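Local coordinates for protein beta-lactamase (Escherichia coli, PDB 6PQ9) that probably hydrolyses beta-lactam antibiotics to substituted beta-amino acids, as a class A beta-lactamase, and so confers resistance on its host, at residues K97-P102 with L140-G145; L226-T231 with S291-L296. The protein carries 1 engineered substitution. One frame throughout, in Å; residues are numbered along the deposited sequence.

Contact 1: K97-P102 with L140-G145; sequences KSELLP and LFRFVG. With ACT (acetate ion), chain H.
A surface salt bridge between Glu99 and Arg142 spans two parts of the helical region of this class A beta-lactamase: the 3-10 turn that follows strand 92-95, and helix 134-144 near its C-terminal end. It shows how a charged pair can join two elements with little packing, for the nearest CA atoms, those of Glu99 and Arg142, are 10.4 Å apart and the segments bury just 83 Å² between them. Glu99 OE2 lies 3.0 Å from Arg142 NE, yet well out of the guanidinium plane, so no N-H points at it and the attraction is one of charge alone. The carboxylate comes over a face of the guanidinium, the two planes inclined by 43°, and Glu99 CD is 3.9 Å from Arg142 NH1. A bend at chi3 (88°) in Arg142 turns the guanidinium across the end of the glutamate, whose chain is extended beyond CG. The other carboxylate oxygen, Glu99 OE1, accepts a hydrogen bond from Lys96 N, which ties the acid to the backbone just ahead of the turn. Behind Arg142, the helix closes in a Schellman motif at Gly145, whose positive phi suits glycine. An acetate, probably from the crystallisation liquor, sits on the neighbouring residue: Ser98 N donates to its O atom at 3.2 Å, and Ser98 OG donates to its OXT atom at 3.0 Å.

Contact 2: L226-T231 with S291-L296; sequences LLPDGT and SVWDYL. With ASP (aspartic acid), chain B.
Trp293 reaches from helix 278-297 to meet Leu227, Pro228 and Thr231 of the loop ahead of strand 233-239, an example of one large aromatic gathering a loop without a hydrogen bond across the contact. Leu227 CD2 lies over a face of the indole in a CH-pi contact, 4.1 Å from the centroid of the five-membered ring and 27° off its normal. Farther along the indole, Pro228 CD approaches Trp293 CZ2 to 3.5 Å, and Thr231 CG2 meets Trp293 CZ3 obliquely at 3.6 Å. With Trp293 CG anti to the backbone N (chi1 167°), the ring projects toward the loop. A type II beta turn sets two of the partners, Pro228 and Thr231: Pro228 O accepts Thr231 N and also Thr231 OG1, the latter at 2.8 Å from above the carbonyl plane. Gly230 provides the positive phi of this turn. On the same helix, Leu296 O accepts a hydrogen bond from the N atom of a bound aspartic acid at 3.1 Å, in a pocket that includes Tyr295. Farther out, Ile257 of strand 248-258 touches Leu227, Thr231 and Trp293, so the contact joins the C-terminal helix and the loop to the five-stranded antiparallel sheet.

How the contacts relate
Contacts 1 and 2 lie on opposite sides of the chain's centre, with about 38 Å between their centres, and share no helix or strand. Each pairs a loop with a helix, yet their chemistry follows their setting. Contact 1 is a surface contact in the helical region, where an electrostatic attraction links two oppositely charged side chains over a small interface. Contact 2 is partly buried against the five-stranded sheet, and its larger interface, 190 Å², is made mostly by carbon atoms around a buried aromatic ring. Small bound molecules occur beside both: acetate on the loop in contact 1, aspartic acid on the helix in contact 2.

Contact 1: K97-P102 with L140-G145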
loop_
_atom_site.group_PDB
_atom_site.type_symbol
_atom_site.label_atom_id
_atom_site.label_comp_id
_atom_site.label_asym_id
_atom_site.label_seq_id
_atom_site.Cartn_x
_atom_site.Cartn_y
_atom_site.Cartn_z
ATOM N N LYS A 97 14.561 22.733 -3.478
ATOM C CA LYS A 97 14.984 22.082 -4.714
ATOM C C LYS A 97 15.763 20.806 -4.429
ATOM O O LYS A 97 15.561 19.790 -5.101
ATOM C CB LYS A 97 15.832 23.036 -5.555
ATOM C CG LYS A 97 16.085 22.549 -6.988
ATOM C CD LYS A 97 16.986 23.523 -7.734
ATOM C CE LYS A 97 17.900 22.802 -8.730
ATOM N NZ LYS A 97 17.276 22.677 -10.076
ATOM N N SER A 98 16.646 20.831 -3.421
ATOM C CA SER A 98 17.462 19.658 -3.097
ATOM C C SER A 98 16.640 18.445 -2.663
ATOM O O SER A 98 17.196 17.340 -2.582
ATOM C CB SER A 98 18.487 20.004 -2.002
ATOM O OG SER A 98 17.866 20.305 -0.764
ATOM N N GLU A 99 15.345 18.616 -2.374
ATOM C CA GLU A 99 14.482 17.518 -1.957
ATOM C C GLU A 99 13.684 16.923 -3.101
ATOM O O GLU A 99 13.109 15.841 -2.938
ATOM C CB GLU A 99 13.513 17.980 -0.873
ATOM C CG GLU A 99 14.186 18.536 0.346
ATOM C CD GLU A 99 13.182 19.107 1.325
ATOM O OE1 GLU A 99 12.965 20.344 1.342
ATOM O OE2 GLU A 99 12.600 18.304 2.077
ATOM N N LEU A 100 13.621 17.599 -4.247
ATOM C CA LEU A 100 12.999 17.012 -5.432
ATOM C C LEU A 100 14.101 16.296 -6.211
ATOM O O LEU A 100 14.642 16.791 -7.202
ATOM C CB LEU A 100 12.272 18.079 -6.239
ATOM C CG LEU A 100 11.146 18.732 -5.411
ATOM C CD1 LEU A 100 10.656 20.012 -6.025
ATOM C CD2 LEU A 100 9.962 17.784 -5.195
ATOM N N LEU A 101 14.449 15.106 -5.715
ATOM C CA LEU A 101 15.544 14.327 -6.273
ATOM C C LEU A 101 15.252 13.927 -7.722
ATOM O O LEU A 101 14.089 13.754 -8.106
ATOM C CB LEU A 101 15.791 13.065 -5.446
ATOM C CG LEU A 101 16.188 13.234 -3.980
ATOM C CD1 LEU A 101 16.337 11.873 -3.331
ATOM C CD2 LEU A 101 17.473 14.007 -3.880
ATOM N N PRO A 102 16.309 13.758 -8.547
ATOM C CA PRO A 102 16.119 13.277 -9.920
ATOM C C PRO A 102 16.160 11.757 -9.973
ATOM O O PRO A 102 16.433 11.114 -8.949
ATOM C CB PRO A 102 17.309 13.899 -10.654
ATOM C CG PRO A 102 18.426 13.842 -9.601
ATOM C CD PRO A 102 17.741 13.950 -8.237
ATOM N N LEU A 140 7.128 13.947 3.252
ATOM C CA LEU A 140 6.210 13.683 4.357
ATOM C C LEU A 140 6.888 12.930 5.499
ATOM O O LEU A 140 6.510 13.121 6.658
ATOM C CB LEU A 140 4.982 12.916 3.857
ATOM C CG LEU A 140 4.101 13.711 2.885
ATOM C CD1 LEU A 140 3.009 12.828 2.311
ATOM C CD2 LEU A 140 3.509 14.960 3.550
ATOM N N PHE A 141 7.861 12.058 5.204
ATOM C CA PHE A 141 8.604 11.404 6.284
ATOM C C PHE A 141 9.290 12.440 7.151
ATOM O O PHE A 141 9.243 12.363 8.385
ATOM C CB PHE A 141 9.652 10.430 5.731
ATOM C CG PHE A 141 9.194 8.990 5.673
ATOM C CD1 PHE A 141 8.650 8.360 6.793
ATOM C CD2 PHE A 141 9.313 8.263 4.495
ATOM C CE1 PHE A 141 8.223 7.025 6.728
ATOM C CE2 PHE A 141 8.889 6.942 4.424
ATOM C CZ PHE A 141 8.346 6.322 5.547
ATOM N N ARG A 142 9.942 13.416 6.507
ATOM C CA ARG A 142 10.545 14.532 7.227
ATOM C C ARG A 142 9.511 15.262 8.065
ATOM O O ARG A 142 9.789 15.640 9.212
ATOM C CB ARG A 142 11.207 15.495 6.237
ATOM C CG ARG A 142 12.595 15.062 5.797
ATOM C CD ARG A 142 12.968 15.597 4.426
ATOM N NE ARG A 142 13.592 16.917 4.496
ATOM C CZ ARG A 142 14.910 17.141 4.403
ATOM N NH1 ARG A 142 15.391 18.389 4.464
ATOM N NH2 ARG A 142 15.752 16.120 4.244
ATOM N N PHE A 143 8.300 15.443 7.520
ATOM C CA PHE A 143 7.262 16.193 8.225
ATOM C C PHE A 143 6.848 15.499 9.518
ATOM O O PHE A 143 6.597 16.163 10.527
ATOM C CB PHE A 143 6.052 16.415 7.316
ATOM C CG PHE A 143 4.936 17.189 7.969
ATOM C CD1 PHE A 143 5.130 18.509 8.381
ATOM C CD2 PHE A 143 3.693 16.608 8.176
ATOM C CE1 PHE A 143 4.100 19.237 8.989
ATOM C CE2 PHE A 143 2.649 17.333 8.785
ATOM C CZ PHE A 143 2.863 18.654 9.193
ATOM N N VAL A 144 6.769 14.161 9.510
ATOM C CA VAL A 144 6.325 13.424 10.690
ATOM C C VAL A 144 7.475 12.970 11.578
ATOM O O VAL A 144 7.233 12.268 12.568
ATOM C CB VAL A 144 5.492 12.180 10.324
ATOM C CG1 VAL A 144 4.205 12.589 9.648
ATOM C CG2 VAL A 144 6.303 11.207 9.465
ATOM N N GLY A 145 8.712 13.301 11.243
ATOM C CA GLY A 145 9.825 13.033 12.126
ATOM C C GLY A 145 10.685 11.833 11.799
ATOM O O GLY A 145 11.548 11.480 12.612
HETATM C C ACT H . 18.762 23.693 -1.225
HETATM O O ACT H . 18.157 23.397 -2.283
HETATM O OXT ACT H . 19.086 22.948 -0.266
HETATM C CH3 ACT H . 19.160 25.165 -1.106
#

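Contact 2: L226-T231 with S291-L296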
loop_
_atom_site.group_PDB
_atom_site.type_symbol
_atom_site.label_atom_id
_atom_site.label_comp_id
_atom_site.label_asym_id
_atom_site.label_seq_id
_atom_site.Cartn_x
_atom_site.Cartn_y
_atom_site.Cartn_z
ATOM N N LEU A 226 -9.533 -8.168 -12.516
ATOM C CA LEU A 226 -10.591 -9.041 -13.006
ATOM C C LEU A 226 -11.938 -8.790 -12.335
ATOM O O LEU A 226 -12.863 -9.597 -12.495
ATOM C CB LEU A 226 -10.172 -10.497 -12.829
ATOM C CG LEU A 226 -8.960 -10.859 -13.685
ATOM C CD1 LEU A 226 -8.333 -12.133 -13.169
ATOM C CD2 LEU A 226 -9.358 -10.982 -15.151
ATOM N N LEU A 227 -12.072 -7.698 -11.595
ATOM C CA LEU A 227 -13.318 -7.400 -10.919
ATOM C C LEU A 227 -14.315 -6.791 -11.901
ATOM O O LEU A 227 -13.930 -6.283 -12.954
ATOM C CB LEU A 227 -13.056 -6.466 -9.739
ATOM C CG LEU A 227 -12.167 -7.084 -8.647
ATOM C CD1 LEU A 227 -12.221 -6.266 -7.364
ATOM C CD2 LEU A 227 -12.551 -8.555 -8.379
ATOM N N PRO A 228 -15.611 -6.871 -11.602
ATOM C CA PRO A 228 -16.603 -6.235 -12.478
ATOM C C PRO A 228 -16.354 -4.737 -12.605
ATOM O O PRO A 228 -15.789 -4.097 -11.716
ATOM C CB PRO A 228 -17.933 -6.527 -11.776
ATOM C CG PRO A 228 -17.671 -7.758 -11.004
ATOM C CD PRO A 228 -16.254 -7.625 -10.516
ATOM N N ASP A 229 -16.755 -4.189 -13.747
ATOM C CA ASP A 229 -16.594 -2.758 -13.969
ATOM C C ASP A 229 -17.410 -1.976 -12.951
ATOM O O ASP A 229 -18.529 -2.362 -12.599
ATOM C CB ASP A 229 -17.032 -2.385 -15.385
ATOM C CG ASP A 229 -16.140 -2.989 -16.444
ATOM O OD1 ASP A 229 -14.987 -2.513 -16.575
ATOM O OD2 ASP A 229 -16.589 -3.942 -17.128
ATOM N N GLY A 230 -16.844 -0.872 -12.477
ATOM C CA GLY A 230 -17.533 -0.068 -11.492
ATOM C C GLY A 230 -17.445 -0.558 -10.061
ATOM O O GLY A 230 -18.123 0.006 -9.192
ATOM N N THR A 231 -16.670 -1.608 -9.790
ATOM C CA THR A 231 -16.389 -1.984 -8.411
ATOM C C THR A 231 -15.498 -0.923 -7.785
ATOM O O THR A 231 -14.473 -0.557 -8.356
ATOM C CB THR A 231 -15.708 -3.352 -8.355
ATOM O OG1 THR A 231 -16.504 -4.312 -9.061
ATOM C CG2 THR A 231 -15.523 -3.814 -6.905
ATOM N N SER A 291 -10.647 -14.829 -7.075
ATOM C CA SER A 291 -11.101 -16.015 -6.346
ATOM C C SER A 291 -11.755 -15.634 -5.025
ATOM O O SER A 291 -12.802 -16.183 -4.656
ATOM C CB SER A 291 -9.930 -16.960 -6.086
ATOM O OG SER A 291 -9.412 -17.466 -7.297
ATOM N N VAL A 292 -11.126 -14.722 -4.279
ATOM C CA VAL A 292 -11.696 -14.273 -3.013
ATOM C C VAL A 292 -13.016 -13.551 -3.255
ATOM O O VAL A 292 -13.994 -13.739 -2.520
ATOM C CB VAL A 292 -10.687 -13.385 -2.264
ATOM C CG1 VAL A 292 -11.346 -12.706 -1.068
ATOM C CG2 VAL A 292 -9.445 -14.204 -1.848
ATOM N N TRP A 293 -13.068 -12.732 -4.306
ATOM C CA TRP A 293 -14.298 -12.041 -4.674
ATOM C C TRP A 293 -15.413 -13.040 -4.982
ATOM O O TRP A 293 -16.530 -12.926 -4.461
ATOM C CB TRP A 293 -14.007 -11.128 -5.870
ATOM C CG TRP A 293 -15.193 -10.566 -6.570
ATOM C CD1 TRP A 293 -15.925 -11.159 -7.554
ATOM C CD2 TRP A 293 -15.772 -9.270 -6.360
ATOM N NE1 TRP A 293 -16.937 -10.315 -7.965
ATOM C CE2 TRP A 293 -16.860 -9.150 -7.247
ATOM C CE3 TRP A 293 -15.474 -8.202 -5.506
ATOM C CZ2 TRP A 293 -17.655 -8.002 -7.301
ATOM C CZ3 TRP A 293 -16.257 -7.065 -5.563
ATOM C CH2 TRP A 293 -17.338 -6.975 -6.449
ATOM N N ASP A 294 -15.110 -14.042 -5.815
ATOM C CA ASP A 294 -16.091 -15.049 -6.203
ATOM C C ASP A 294 -16.647 -15.781 -4.990
ATOM O O ASP A 294 -17.862 -15.965 -4.861
ATOM C CB ASP A 294 -15.448 -16.048 -7.158
ATOM C CG ASP A 294 -15.312 -15.513 -8.552
ATOM O OD1 ASP A 294 -15.810 -14.396 -8.814
ATOM O OD2 ASP A 294 -14.709 -16.220 -9.390
ATOM N N TYR A 295 -15.762 -16.222 -4.093
ATOM C CA TYR A 295 -16.204 -16.946 -2.908
ATOM C C TYR A 295 -17.148 -16.098 -2.056
ATOM O O TYR A 295 -18.187 -16.584 -1.596
ATOM C CB TYR A 295 -14.991 -17.400 -2.093
ATOM C CG TYR A 295 -15.355 -17.979 -0.747
ATOM C CD1 TYR A 295 -15.785 -19.301 -0.622
ATOM C CD2 TYR A 295 -15.285 -17.206 0.399
ATOM C CE1 TYR A 295 -16.125 -19.829 0.616
ATOM C CE2 TYR A 295 -15.627 -17.723 1.632
ATOM C CZ TYR A 295 -16.046 -19.032 1.741
ATOM O OH TYR A 295 -16.375 -19.526 2.989
ATOM N N LEU A 296 -16.802 -14.824 -1.830
ATOM C CA LEU A 296 -17.611 -13.979 -0.952
ATOM C C LEU A 296 -18.903 -13.519 -1.624
ATOM O O LEU A 296 -19.905 -13.273 -0.941
ATOM C CB LEU A 296 -16.802 -12.771 -0.487
ATOM C CG LEU A 296 -15.541 -13.032 0.353
ATOM C CD1 LEU A 296 -14.738 -11.737 0.580
ATOM C CD2 LEU A 296 -15.881 -13.684 1.680
HETATM N N ASP B . -22.106 -15.084 0.396
HETATM C CA ASP B . -22.190 -15.259 1.842
HETATM C C ASP B . -21.361 -14.199 2.588
HETATM O O ASP B . -21.721 -13.756 3.686
HETATM C CB ASP B . -21.729 -16.671 2.233
HETATM C CG ASP B . -20.223 -16.879 2.042
HETATM O OD1 ASP B . -19.801 -17.231 0.915
HETATM O OD2 ASP B . -19.461 -16.698 3.024
#